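Local coordinates for FMN-dependent NADH-azoreductase 1 (Bacillus anthracis, PDB 4M0C), which uses FMN and NADH to reduce azo compounds, cleaving the azo bond to give amines, and probably also reduces quinones, at the flavin mononucleotide site. Residues are numbered along the deposited sequence; one frame, centred on the assembly and turned at random. Chains: chain A/B, FMN-dependent NADH-azoreductase 1.

The flavin mononucleotide site. Residues chain A 13, 21-23, 103-107, 149-152, 154, 190; chain B 57, 65. With FMN (flavin mononucleotide), chain C.
FMN lies in a flavodoxin-like cleft of the homodimer, with 481 of its 640 Å² hidden by protein. The floor runs beneath one isoalloxazine face. A:Leu104, its CG anti to the backbone N (chi1 -179°), brings CD2 to 3.7 Å from FMN N3 under the pyrimidine, while A:His105 reaches the benzenoid ring with CD2 3.6 Å from FMN C8. A:Pro103 CG backs the other face of that imidazole.

One wall follows the pyrimidine edge. The backbone amide A:Gly151 N donates to N1, and the amide A:Gly152 N and A:Tyr154 OH both donate to O2, the phenol coming in edge-on with OH 2.5 Å from FMN O2; this OH also accepts from N3. Beyond it, the A:Phe107 ring stands steeply, its centre facing the O4 carbonyl. At the central ring the backbone amide A:Asn106 N donates to FMN N5 at 2.8 Å, nearly straight (174° at H), a contact that may tune the redox-active nitrogen. The far end is closed by the other subunit: B:Trp65 CZ3 touches methyl FMN C7M at 3.3 Å, beside B:Ile57.

The ribityl chain is tied down by FMN O2', which donates to a lone pair of A:Leu104 O at 2.7 Å, and by A:Thr190 OG1 at O4'. Its phosphate sits at the start of helix 22-37, whose dipole may stabilise the charge: the backbone amide A:Val22 N serves O1P, and A:Ser21 OG, the amide A:Ser23 N and A:Ser23 OG converge on O2P. The opposite flavin face carries none of the floor contacts described here and is the likely side of approach for NADH and substrates. Next to the serines, on the same side of the phosphate, A:His13 NE2 donates to FMN O3P at 2.6 Å, the oxygen 4° out of the imidazole plane.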
ATOM      1  N   HIS A  13       9.314  -7.210  -6.274  1.00 22.80           N
ATOM      2  CA  HIS A  13       9.100  -8.568  -5.787  1.00 22.79           C
ATOM      3  C   HIS A  13      10.040  -8.875  -4.632  1.00 23.04           C
ATOM      4  O   HIS A  13      11.262  -8.695  -4.753  1.00 22.90           O
ATOM      5  CB  HIS A  13       9.273  -9.614  -6.891  1.00 26.76           C
ATOM      6  CG  HIS A  13       8.642 -10.933  -6.561  1.00 30.20           C
ATOM      7  ND1 HIS A  13       9.094 -11.742  -5.536  1.00 28.66           N
ATOM      8  CD2 HIS A  13       7.583 -11.578  -7.108  1.00 30.06           C
ATOM      9  CE1 HIS A  13       8.346 -12.830  -5.471  1.00 30.05           C
ATOM     10  NE2 HIS A  13       7.427 -12.761  -6.421  1.00 32.31           N
ATOM     11  N   SER A  21       9.567 -17.635  -8.981  1.00 37.41           N
ATOM     12  CA  SER A  21       8.460 -16.678  -9.085  1.00 32.60           C
ATOM     13  C   SER A  21       7.932 -16.480 -10.529  1.00 42.65           C
ATOM     14  O   SER A  21       8.719 -16.280 -11.459  1.00 31.15           O
ATOM     15  CB  SER A  21       8.932 -15.338  -8.537  1.00 30.36           C
ATOM     16  OG  SER A  21       8.207 -14.243  -9.098  1.00 34.74           O
ATOM     17  N   VAL A  22       6.608 -16.504 -10.712  1.00 32.44           N
ATOM     18  CA  VAL A  22       6.028 -16.313 -12.045  1.00 32.15           C
ATOM     19  C   VAL A  22       6.376 -14.943 -12.604  1.00 29.75           C
ATOM     20  O   VAL A  22       6.829 -14.834 -13.735  1.00 30.78           O
ATOM     21  CB  VAL A  22       4.493 -16.475 -12.053  1.00 37.47           C
ATOM     22  CG1 VAL A  22       3.932 -16.111 -13.419  1.00 34.27           C
ATOM     23  CG2 VAL A  22       4.081 -17.902 -11.672  1.00 36.41           C
ATOM     24  N   SER A  23       6.196 -13.896 -11.803  1.00 29.61           N
ATOM     25  CA  SER A  23       6.401 -12.540 -12.296  1.00 27.87           C
ATOM     26  C   SER A  23       7.877 -12.230 -12.594  1.00 27.87           C
ATOM     27  O   SER A  23       8.184 -11.497 -13.534  1.00 25.39           O
ATOM     28  CB  SER A  23       5.765 -11.506 -11.360  1.00 28.56           C
ATOM     29  OG  SER A  23       6.409 -11.470 -10.105  1.00 32.34           O
ATOM     30  N   PRO A 103       4.269  -9.242  -7.554  1.00 28.25           N
ATOM     31  CA  PRO A 103       3.277 -10.289  -7.294  1.00 26.13           C
ATOM     32  C   PRO A 103       2.043  -9.604  -6.712  1.00 26.96           C
ATOM     33  O   PRO A 103       2.170  -8.517  -6.141  1.00 24.59           O
ATOM     34  CB  PRO A 103       3.958 -11.140  -6.221  1.00 25.32           C
ATOM     35  CG  PRO A 103       4.776 -10.145  -5.441  1.00 26.30           C
ATOM     36  CD  PRO A 103       5.207  -9.066  -6.425  1.00 26.72           C
ATOM     37  N   LEU A 104       0.863 -10.188  -6.860  1.00 29.49           N
ATOM     38  CA  LEU A 104      -0.292  -9.575  -6.223  1.00 25.82           C
ATOM     39  C   LEU A 104      -0.485 -10.238  -4.881  1.00 27.12           C
ATOM     40  O   LEU A 104      -0.814 -11.428  -4.805  1.00 21.56           O
ATOM     41  CB  LEU A 104      -1.564  -9.703  -7.074  1.00 24.50           C
ATOM     42  CG  LEU A 104      -2.781  -9.026  -6.410  1.00 24.49           C
ATOM     43  CD1 LEU A 104      -2.524  -7.528  -6.126  1.00 21.86           C
ATOM     44  CD2 LEU A 104      -4.046  -9.207  -7.244  1.00 24.00           C
ATOM     45  N   HIS A 105      -0.267  -9.469  -3.817  1.00 22.47           N
ATOM     46  CA  HIS A 105      -0.484  -9.958  -2.464  1.00 22.41           C
ATOM     47  C   HIS A 105      -1.583  -9.122  -1.792  1.00 23.63           C
ATOM     48  O   HIS A 105      -1.391  -7.932  -1.541  1.00 20.53           O
ATOM     49  CB  HIS A 105       0.806  -9.852  -1.646  1.00 22.59           C
ATOM     50  CG  HIS A 105       1.888 -10.792  -2.085  1.00 28.44           C
ATOM     51  ND1 HIS A 105       3.217 -10.582  -1.782  1.00 28.39           N
ATOM     52  CD2 HIS A 105       1.838 -11.962  -2.774  1.00 28.27           C
ATOM     53  CE1 HIS A 105       3.941 -11.570  -2.284  1.00 30.28           C
ATOM     54  NE2 HIS A 105       3.131 -12.424  -2.884  1.00 28.44           N
ATOM     55  N   ASN A 106      -2.721  -9.750  -1.511  1.00 23.15           N
ATOM     56  CA  ASN A 106      -3.824  -9.097  -0.807  1.00 26.26           C
ATOM     57  C   ASN A 106      -4.358  -7.842  -1.510  1.00 27.30           C
ATOM     58  O   ASN A 106      -4.595  -6.812  -0.870  1.00 28.90           O
ATOM     59  CB  ASN A 106      -3.429  -8.802   0.648  1.00 22.99           C
ATOM     60  CG  ASN A 106      -3.160 -10.065   1.428  1.00 28.10           C
ATOM     61  OD1 ASN A 106      -3.998 -10.974   1.447  1.00 27.90           O
ATOM     62  ND2 ASN A 106      -1.980 -10.151   2.054  1.00 25.95           N
ATOM     63  N   PHE A 107      -4.524  -7.948  -2.829  1.00 22.31           N
ATOM     64  CA  PHE A 107      -5.328  -7.011  -3.612  1.00 23.29           C
ATOM     65  C   PHE A 107      -4.837  -5.571  -3.615  1.00 22.94           C
ATOM     66  O   PHE A 107      -5.632  -4.657  -3.853  1.00 30.83           O
ATOM     67  CB  PHE A 107      -6.798  -7.046  -3.163  1.00 22.69           C
ATOM     68  CG  PHE A 107      -7.398  -8.431  -3.165  1.00 29.51           C
ATOM     69  CD1 PHE A 107      -7.754  -9.053  -4.354  1.00 33.30           C
ATOM     70  CD2 PHE A 107      -7.600  -9.114  -1.978  1.00 26.50           C
ATOM     71  CE1 PHE A 107      -8.313 -10.336  -4.352  1.00 32.89           C
ATOM     72  CE2 PHE A 107      -8.156 -10.398  -1.972  1.00 28.94           C
ATOM     73  CZ  PHE A 107      -8.511 -11.001  -3.153  1.00 31.29           C
ATOM     74  N   ALA A 149       1.857 -10.839 -11.463  1.00 24.51           N
ATOM     75  CA  ALA A 149       1.377 -12.211 -11.370  1.00 21.35           C
ATOM     76  C   ALA A 149       0.331 -12.255 -10.265  1.00 25.34           C
ATOM     77  O   ALA A 149       0.460 -11.562  -9.254  1.00 21.36           O
ATOM     78  CB  ALA A 149       2.513 -13.169 -11.064  1.00 22.06           C
ATOM     79  N   SER A 150      -0.704 -13.069 -10.458  1.00 26.53           N
ATOM     80  CA  SER A 150      -1.788 -13.165  -9.483  1.00 27.38           C
ATOM     81  C   SER A 150      -2.380 -14.574  -9.474  1.00 28.01           C
ATOM     82  O   SER A 150      -2.380 -15.256 -10.498  1.00 26.95           O
ATOM     83  CB  SER A 150      -2.869 -12.132  -9.811  1.00 24.03           C
ATOM     84  OG  SER A 150      -3.519 -12.449 -11.040  1.00 28.33           O
ATOM     85  N   GLY A 151      -2.870 -15.017  -8.322  1.00 25.56           N
ATOM     86  CA  GLY A 151      -3.501 -16.321  -8.229  1.00 27.62           C
ATOM     87  C   GLY A 151      -4.842 -16.326  -8.941  1.00 34.54           C
ATOM     88  O   GLY A 151      -5.207 -17.303  -9.611  1.00 34.26           O
ATOM     89  N   GLY A 152      -5.582 -15.231  -8.805  1.00 37.13           N
ATOM     90  CA  GLY A 152      -6.907 -15.150  -9.404  1.00 39.03           C
ATOM     91  C   GLY A 152      -6.912 -14.529 -10.793  1.00 37.70           C
ATOM     92  O   GLY A 152      -5.869 -14.116 -11.313  1.00 26.81           O
ATOM     93  N   TYR A 154      -8.549 -11.459 -13.156  1.00 32.60           N
ATOM     94  CA  TYR A 154      -9.124 -10.124 -12.956  1.00 32.25           C
ATOM     95  C   TYR A 154      -9.762  -9.493 -14.185  1.00 38.06           C
ATOM     96  O   TYR A 154     -10.114  -8.314 -14.173  1.00 42.27           O
ATOM     97  CB  TYR A 154      -8.069  -9.197 -12.346  1.00 33.55           C
ATOM     98  CG  TYR A 154      -7.675  -9.708 -10.991  1.00 34.63           C
ATOM     99  CD1 TYR A 154      -8.351  -9.290  -9.854  1.00 35.88           C
ATOM    100  CD2 TYR A 154      -6.680 -10.668 -10.852  1.00 34.84           C
ATOM    101  CE1 TYR A 154      -8.018  -9.783  -8.607  1.00 36.71           C
ATOM    102  CE2 TYR A 154      -6.344 -11.170  -9.613  1.00 34.46           C
ATOM    103  CZ  TYR A 154      -7.018 -10.726  -8.499  1.00 35.21           C
ATOM    104  OH  TYR A 154      -6.696 -11.225  -7.266  1.00 36.34           O
ATOM    105  N   THR A 190      -2.751 -18.092 -11.681  1.00 34.15           N
ATOM    106  CA  THR A 190      -1.759 -19.092 -11.280  1.00 37.56           C
ATOM    107  C   THR A 190      -2.340 -20.138 -10.328  1.00 39.91           C
ATOM    108  O   THR A 190      -1.820 -21.240 -10.231  1.00 45.12           O
ATOM    109  CB  THR A 190      -0.471 -18.457 -10.688  1.00 39.26           C
ATOM    110  OG1 THR A 190      -0.776 -17.727  -9.490  1.00 35.60           O
ATOM    111  CG2 THR A 190       0.182 -17.517 -11.708  1.00 35.63           C
TER
ATOM    112  N   ILE B  57       5.993  -8.964   4.258  1.00 28.45           N
ATOM    113  CA  ILE B  57       6.262 -10.140   3.442  1.00 30.14           C
ATOM    114  C   ILE B  57       7.603  -9.909   2.751  1.00 31.03           C
ATOM    115  O   ILE B  57       7.734  -8.988   1.944  1.00 32.79           O
ATOM    116  CB  ILE B  57       5.145 -10.376   2.399  1.00 32.44           C
ATOM    117  CG1 ILE B  57       3.848 -10.803   3.095  1.00 32.61           C
ATOM    118  CG2 ILE B  57       5.561 -11.434   1.375  1.00 31.10           C
ATOM    119  CD1 ILE B  57       2.638 -10.762   2.181  1.00 37.29           C
ATOM    120  N   TRP B  65       6.626 -19.904   4.609  1.00 34.25           N
ATOM    121  CA  TRP B  65       5.301 -20.342   4.182  1.00 35.92           C
ATOM    122  C   TRP B  65       5.341 -21.538   3.233  1.00 38.42           C
ATOM    123  O   TRP B  65       4.504 -22.438   3.338  1.00 39.63           O
ATOM    124  CB  TRP B  65       4.544 -19.173   3.538  1.00 35.76           C
ATOM    125  CG  TRP B  65       3.994 -18.220   4.553  1.00 35.99           C
ATOM    126  CD1 TRP B  65       3.918 -18.418   5.905  1.00 40.68           C
ATOM    127  CD2 TRP B  65       3.447 -16.922   4.309  1.00 36.07           C
ATOM    128  NE1 TRP B  65       3.358 -17.320   6.514  1.00 42.27           N
ATOM    129  CE2 TRP B  65       3.056 -16.389   5.553  1.00 39.21           C
ATOM    130  CE3 TRP B  65       3.254 -16.154   3.157  1.00 38.38           C
ATOM    131  CZ2 TRP B  65       2.480 -15.124   5.677  1.00 36.55           C
ATOM    132  CZ3 TRP B  65       2.684 -14.892   3.289  1.00 34.41           C
ATOM    133  CH2 TRP B  65       2.297 -14.398   4.530  1.00 31.31           C
TER
HETATM  134  N1  FMN C 301      -3.529 -13.794  -5.619  1.00 26.82           N
HETATM  135  C2  FMN C 301      -4.607 -13.018  -6.001  1.00 27.82           C
HETATM  136  O2  FMN C 301      -5.118 -13.204  -7.114  1.00 30.04           O
HETATM  137  N3  FMN C 301      -5.109 -12.039  -5.144  1.00 28.72           N
HETATM  138  C4  FMN C 301      -4.524 -11.836  -3.906  1.00 32.07           C
HETATM  139  O4  FMN C 301      -4.959 -10.963  -3.148  1.00 30.30           O
HETATM  140  C4A FMN C 301      -3.439 -12.626  -3.518  1.00 30.59           C
HETATM  141  N5  FMN C 301      -2.842 -12.457  -2.279  1.00 26.05           N
HETATM  142  C5A FMN C 301      -1.758 -13.243  -1.917  1.00 25.21           C
HETATM  143  C6  FMN C 301      -1.147 -13.061  -0.677  1.00 25.72           C
HETATM  144  C7  FMN C 301      -0.057 -13.847  -0.313  1.00 28.50           C
HETATM  145  C7M FMN C 301       0.581 -13.630   1.033  1.00 28.46           C
HETATM  146  C8  FMN C 301       0.439 -14.818  -1.180  1.00 27.91           C
HETATM  147  C8M FMN C 301       1.614 -15.667  -0.775  1.00 29.13           C
HETATM  148  C9  FMN C 301      -0.173 -15.006  -2.419  1.00 24.99           C
HETATM  149  C9A FMN C 301      -1.267 -14.211  -2.792  1.00 26.10           C
HETATM  150  N10 FMN C 301      -1.880 -14.386  -4.024  1.00 25.57           N
HETATM  151  C10 FMN C 301      -2.950 -13.602  -4.382  1.00 27.47           C
HETATM  152  C1' FMN C 301      -1.380 -15.410  -5.005  1.00 24.85           C
HETATM  153  C2' FMN C 301      -0.199 -14.823  -5.784  1.00 26.04           C
HETATM  154  O2' FMN C 301      -0.547 -13.612  -6.442  1.00 27.85           O
HETATM  155  C3' FMN C 301       0.255 -15.838  -6.815  1.00 29.06           C
HETATM  156  O3' FMN C 301       0.828 -16.930  -6.125  1.00 30.23           O
HETATM  157  C4' FMN C 301       1.276 -15.233  -7.762  1.00 28.41           C
HETATM  158  O4' FMN C 301       1.626 -16.199  -8.735  1.00 31.36           O
HETATM  159  C5' FMN C 301       2.546 -14.815  -7.030  1.00 24.06           C
HETATM  160  O5' FMN C 301       3.435 -14.251  -7.972  1.00 27.99           O
HETATM  161  P   FMN C 301       4.975 -14.711  -8.019  1.00 28.14           P
HETATM  162  O1P FMN C 301       4.978 -16.147  -8.465  1.00 37.30           O
HETATM  163  O2P FMN C 301       5.734 -13.844  -9.011  1.00 29.25           O
HETATM  164  O3P FMN C 301       5.566 -14.599  -6.633  1.00 29.89           O
HETATM  165  O   HOH W   1       4.117 -14.488  -4.118  1.00 22.93           O
HETATM  166  O   HOH W   2      -0.925 -19.020  -7.062  1.00 38.96           O